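Local structure of minor capsid protein (Cafeteriavirus-dependent mavirus, 6G42) at residues His71-Arg80 / Arg151-Met162. The protein forms the pentons of the virophage capsid, five copies of a jelly-roll protein probably closing each fivefold vertex of the shell. Sequence-based numbering, arbitrary orientation.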
loop_
_atom_site.group_PDB
_atom_site.type_symbol
_atom_site.label_atom_id
_atom_site.label_comp_id
_atom_site.label_asym_id
_atom_site.label_seq_id
_atom_site.Cartn_x
_atom_site.Cartn_y
_atom_site.Cartn_z
ATOM N N HIS C 71 -13.509 -9.657 -29.402
ATOM C CA HIS C 71 -14.210 -10.727 -28.678
ATOM C C HIS C 71 -15.263 -11.406 -29.559
ATOM O O HIS C 71 -15.941 -10.744 -30.342
ATOM C CB HIS C 71 -14.890 -10.168 -27.424
ATOM C CG HIS C 71 -14.019 -9.256 -26.611
ATOM N ND1 HIS C 71 -13.223 -9.704 -25.580
ATOM C CD2 HIS C 71 -13.829 -7.917 -26.677
ATOM C CE1 HIS C 71 -12.575 -8.682 -25.051
ATOM N NE2 HIS C 71 -12.927 -7.585 -25.696
ATOM N N ASP C 72 -15.395 -12.725 -29.413
ATOM C CA ASP C 72 -16.417 -13.520 -30.111
ATOM C C ASP C 72 -17.285 -14.250 -29.090
ATOM O O ASP C 72 -17.124 -15.449 -28.863
ATOM C CB ASP C 72 -15.763 -14.531 -31.065
ATOM C CG ASP C 72 -14.955 -13.867 -32.171
ATOM O OD1 ASP C 72 -15.446 -12.897 -32.791
ATOM O OD2 ASP C 72 -13.824 -14.329 -32.434
ATOM N N TYR C 73 -18.203 -13.514 -28.475
ATOM C CA TYR C 73 -19.052 -14.068 -27.418
ATOM C C TYR C 73 -20.249 -14.821 -27.992
ATOM O O TYR C 73 -20.732 -14.495 -29.076
ATOM C CB TYR C 73 -19.541 -12.968 -26.459
ATOM C CG TYR C 73 -18.464 -12.246 -25.649
ATOM C CD1 TYR C 73 -17.203 -12.817 -25.409
ATOM C CD2 TYR C 73 -18.730 -10.996 -25.085
ATOM C CE1 TYR C 73 -16.242 -12.146 -24.664
ATOM C CE2 TYR C 73 -17.775 -10.322 -24.337
ATOM C CZ TYR C 73 -16.531 -10.898 -24.131
ATOM O OH TYR C 73 -15.581 -10.233 -23.392
ATOM N N GLN C 74 -20.706 -15.827 -27.245
ATOM C CA GLN C 74 -21.930 -16.577 -27.540
ATOM C C GLN C 74 -22.550 -17.065 -26.239
ATOM O O GLN C 74 -21.865 -17.688 -25.425
ATOM C CB GLN C 74 -21.655 -17.814 -28.398
ATOM C CG GLN C 74 -21.213 -17.551 -29.827
ATOM C CD GLN C 74 -21.087 -18.828 -30.653
ATOM O OE1 GLN C 74 -21.671 -19.865 -30.322
ATOM N NE2 GLN C 74 -20.319 -18.754 -31.739
ATOM N N VAL C 75 -23.840 -16.792 -26.057
ATOM C CA VAL C 75 -24.619 -17.393 -24.961
ATOM C C VAL C 75 -25.476 -18.537 -25.495
ATOM O O VAL C 75 -25.611 -18.712 -26.705
ATOM C CB VAL C 75 -25.491 -16.374 -24.185
ATOM C CG1 VAL C 75 -24.605 -15.401 -23.425
ATOM C CG2 VAL C 75 -26.468 -15.630 -25.091
ATOM N N GLY C 76 -26.035 -19.320 -24.579
ATOM C CA GLY C 76 -26.900 -20.444 -24.934
ATOM C C GLY C 76 -27.739 -20.914 -23.766
ATOM O O GLY C 76 -27.558 -20.454 -22.639
ATOM N N ILE C 77 -28.671 -21.823 -24.043
ATOM C CA ILE C 77 -29.542 -22.394 -23.008
ATOM C C ILE C 77 -29.598 -23.908 -23.148
ATOM O O ILE C 77 -29.849 -24.430 -24.234
ATOM C CB ILE C 77 -30.959 -21.795 -23.050
ATOM C CG1 ILE C 77 -30.850 -20.268 -23.106
ATOM C CG2 ILE C 77 -31.767 -22.260 -21.840
ATOM C CD1 ILE C 77 -32.132 -19.509 -22.882
ATOM N N PHE C 78 -29.374 -24.590 -22.024
ATOM C CA PHE C 78 -29.271 -26.045 -21.953
ATOM C C PHE C 78 -30.388 -26.568 -21.058
ATOM O O PHE C 78 -30.460 -26.213 -19.880
ATOM C CB PHE C 78 -27.907 -26.428 -21.375
ATOM C CG PHE C 78 -27.614 -27.903 -21.401
ATOM C CD1 PHE C 78 -27.136 -28.509 -22.557
ATOM C CD2 PHE C 78 -27.785 -28.684 -20.261
ATOM C CE1 PHE C 78 -26.851 -29.868 -22.580
ATOM C CE2 PHE C 78 -27.501 -30.044 -20.277
ATOM C CZ PHE C 78 -27.033 -30.636 -21.438
ATOM N N ASN C 79 -31.260 -27.397 -21.627
ATOM C CA ASN C 79 -32.367 -28.003 -20.889
ATOM C C ASN C 79 -31.860 -29.245 -20.156
ATOM O O ASN C 79 -31.110 -30.036 -20.727
ATOM C CB ASN C 79 -33.502 -28.379 -21.850
ATOM C CG ASN C 79 -34.826 -28.663 -21.141
ATOM O OD1 ASN C 79 -34.971 -28.462 -19.933
ATOM N ND2 ASN C 79 -35.806 -29.129 -21.907
ATOM N N ARG C 80 -32.267 -29.403 -18.899
ATOM C CA ARG C 80 -31.872 -30.567 -18.093
ATOM C C ARG C 80 -32.668 -31.814 -18.452
ATOM O O ARG C 80 -32.084 -32.882 -18.646
ATOM C CB ARG C 80 -32.032 -30.287 -16.600
ATOM C CG ARG C 80 -30.869 -29.537 -15.973
ATOM C CD ARG C 80 -31.250 -29.105 -14.574
ATOM N NE ARG C 80 -30.123 -28.861 -13.681
ATOM C CZ ARG C 80 -30.244 -28.517 -12.398
ATOM N NH1 ARG C 80 -31.446 -28.366 -11.843
ATOM N NH2 ARG C 80 -29.161 -28.319 -11.658
ATOM N N ARG C 151 -33.750 -22.378 -12.591
ATOM C CA ARG C 151 -32.577 -23.140 -12.130
ATOM C C ARG C 151 -32.806 -24.653 -12.088
ATOM O O ARG C 151 -31.878 -25.424 -12.345
ATOM C CB ARG C 151 -32.134 -22.648 -10.750
ATOM C CG ARG C 151 -31.379 -21.328 -10.772
ATOM C CD ARG C 151 -31.174 -20.793 -9.363
ATOM N NE ARG C 151 -32.264 -19.916 -8.926
ATOM C CZ ARG C 151 -32.570 -19.631 -7.657
ATOM N NH1 ARG C 151 -31.891 -20.159 -6.643
ATOM N NH2 ARG C 151 -33.583 -18.810 -7.393
ATOM N N ASN C 152 -34.027 -25.062 -11.747
ATOM C CA ASN C 152 -34.427 -26.475 -11.803
ATOM C C ASN C 152 -34.527 -26.974 -13.247
ATOM O O ASN C 152 -34.109 -28.092 -13.549
ATOM C CB ASN C 152 -35.765 -26.697 -11.081
ATOM C CG ASN C 152 -35.658 -26.519 -9.571
ATOM O OD1 ASN C 152 -34.748 -27.055 -8.935
ATOM N ND2 ASN C 152 -36.592 -25.772 -8.988
ATOM N N GLY C 153 -35.077 -26.136 -14.125
ATOM C CA GLY C 153 -35.273 -26.487 -15.532
ATOM C C GLY C 153 -34.027 -26.415 -16.399
ATOM O O GLY C 153 -33.639 -27.404 -17.020
ATOM N N HIS C 154 -33.406 -25.238 -16.434
ATOM C CA HIS C 154 -32.378 -24.913 -17.434
ATOM C C HIS C 154 -31.072 -24.375 -16.845
ATOM O O HIS C 154 -30.984 -24.065 -15.654
ATOM C CB HIS C 154 -32.933 -23.881 -18.422
ATOM C CG HIS C 154 -34.265 -24.247 -19.001
ATOM N ND1 HIS C 154 -35.459 -23.937 -18.385
ATOM C CD2 HIS C 154 -34.590 -24.896 -20.142
ATOM C CE1 HIS C 154 -36.463 -24.377 -19.123
ATOM N NE2 HIS C 154 -35.962 -24.963 -20.197
ATOM N N PHE C 155 -30.067 -24.283 -17.713
ATOM C CA PHE C 155 -28.796 -23.617 -17.427
ATOM C C PHE C 155 -28.547 -22.496 -18.433
ATOM O O PHE C 155 -29.167 -22.456 -19.497
ATOM C CB PHE C 155 -27.635 -24.605 -17.551
ATOM C CG PHE C 155 -27.418 -25.467 -16.343
ATOM C CD1 PHE C 155 -27.205 -24.900 -15.089
ATOM C CD2 PHE C 155 -27.365 -26.855 -16.467
ATOM C CE1 PHE C 155 -26.980 -25.699 -13.977
ATOM C CE2 PHE C 155 -27.136 -27.659 -15.361
ATOM C CZ PHE C 155 -26.945 -27.080 -14.115
ATOM N N ILE C 156 -27.626 -21.599 -18.084
ATOM C CA ILE C 156 -27.066 -20.617 -19.017
ATOM C C ILE C 156 -25.700 -21.139 -19.466
ATOM O O ILE C 156 -24.910 -21.603 -18.642
ATOM C CB ILE C 156 -26.901 -19.227 -18.366
ATOM C CG1 ILE C 156 -28.264 -18.669 -17.937
ATOM C CG2 ILE C 156 -26.225 -18.249 -19.328
ATOM C CD1 ILE C 156 -28.184 -17.518 -16.952
ATOM N N MET C 157 -25.433 -21.043 -20.769
ATOM C CA MET C 157 -24.173 -21.496 -21.378
ATOM C C MET C 157 -23.324 -20.303 -21.790
ATOM O O MET C 157 -23.846 -19.341 -22.341
ATOM C CB MET C 157 -24.445 -22.317 -22.639
ATOM C CG MET C 157 -25.166 -23.636 -22.426
ATOM S SD MET C 157 -25.850 -24.267 -23.970
ATOM C CE MET C 157 -24.380 -24.510 -24.964
ATOM N N PHE C 158 -22.022 -20.383 -21.517
ATOM C CA PHE C 158 -21.026 -19.399 -21.960
ATOM C C PHE C 158 -20.027 -20.141 -22.844
ATOM O O PHE C 158 -19.518 -21.195 -22.455
ATOM C CB PHE C 158 -20.249 -18.842 -20.751
ATOM C CG PHE C 158 -20.923 -17.702 -20.011
ATOM C CD1 PHE C 158 -22.311 -17.550 -19.962
ATOM C CD2 PHE C 158 -20.140 -16.797 -19.301
ATOM C CE1 PHE C 158 -22.892 -16.506 -19.256
ATOM C CE2 PHE C 158 -20.720 -15.752 -18.593
ATOM C CZ PHE C 158 -22.098 -15.608 -18.571
ATOM N N ASN C 159 -19.727 -19.591 -24.020
ATOM C CA ASN C 159 -18.645 -20.130 -24.868
ATOM C C ASN C 159 -17.275 -19.735 -24.291
ATOM O O ASN C 159 -17.210 -19.040 -23.278
ATOM C CB ASN C 159 -18.810 -19.707 -26.339
ATOM C CG ASN C 159 -18.472 -18.250 -26.590
ATOM O OD1 ASN C 159 -18.614 -17.405 -25.713
ATOM N ND2 ASN C 159 -18.054 -17.943 -27.813
ATOM N N ASP C 160 -16.194 -20.167 -24.933
ATOM C CA ASP C 160 -14.858 -20.023 -24.349
ATOM C C ASP C 160 -14.363 -18.575 -24.194
ATOM O O ASP C 160 -13.605 -18.292 -23.272
ATOM C CB ASP C 160 -13.822 -20.848 -25.119
ATOM C CG ASP C 160 -12.554 -21.106 -24.305
ATOM O OD1 ASP C 160 -12.669 -21.459 -23.108
ATOM O OD2 ASP C 160 -11.444 -20.946 -24.864
ATOM N N ASP C 161 -14.776 -17.670 -25.078
ATOM C CA ASP C 161 -14.442 -16.244 -24.912
ATOM C C ASP C 161 -15.183 -15.615 -23.724
ATOM O O ASP C 161 -14.593 -14.841 -22.970
ATOM C CB ASP C 161 -14.686 -15.451 -26.202
ATOM C CG ASP C 161 -13.551 -15.614 -27.223
ATOM O OD1 ASP C 161 -12.795 -16.611 -27.153
ATOM O OD2 ASP C 161 -13.416 -14.735 -28.107
ATOM N N MET C 162 -16.461 -15.955 -23.564
ATOM C CA MET C 162 -17.251 -15.539 -22.395
ATOM C C MET C 162 -16.695 -16.147 -21.106
ATOM O O MET C 162 -16.503 -15.449 -20.116
ATOM C CB MET C 162 -18.717 -15.951 -22.562
ATOM C CG MET C 162 -19.500 -15.107 -23.558
ATOM S SD MET C 162 -20.092 -13.560 -22.852
ATOM C CE MET C 162 -21.458 -14.154 -21.861
#
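Strands 74-79 and 154-158 are antiparallel neighbours in a five-stranded sheet, and Gly76 faces Met157 near the middle of the pair. Met157 N gives a bond of 2.9 Å to Gly76 O, and the return bond from Gly76 N to Met157 O is weak. Val75, Ile77, His154, Ile156 and Phe158 lie on one face of the sheet. Helix 106-120 covers Val75 and Ile77. Phe78, Phe155 and Met157 lie on the other face, where Met157 SD rests 4.0 Å from Phe78 CB.

Beyond the last bridge, Asn159 N still donates to Gln74 O, and its side chain adds two more bonds. CG of Asn159 lies between the backbone N and the carbonyl carbon, chi1 74°, which turns the amide toward residues 72-74. Asn159 ND2 donates to Asp72 O at 2.9 Å, in the plane of both groups. Asn159 OD1 accepts weakly from Gln74 N. Asn159 is the N-cap of helix 160-165; its OD1 also accepts a weak capping bond from Met162 N. Asp161 OD2 accepts from Asp72 N at 3.1 Å; its OD1 bonds Gln294 of a second subunit. Met162 SD lies over one face of the Tyr73 ring, 3.9 Å from its centroid, a Met-aromatic contact.

At the other end Arg80 N donates to Gly153 O at 3.1 Å. The extended Arg80 side chain carries NH1 to Asn152 O, 3.2 Å away. Its guanidinium stands nearly perpendicular to the Phe155 ring, at 85°. The whole is an antiparallel beta ladder running into an Asn N-cap whose amide also bonds the partner chain.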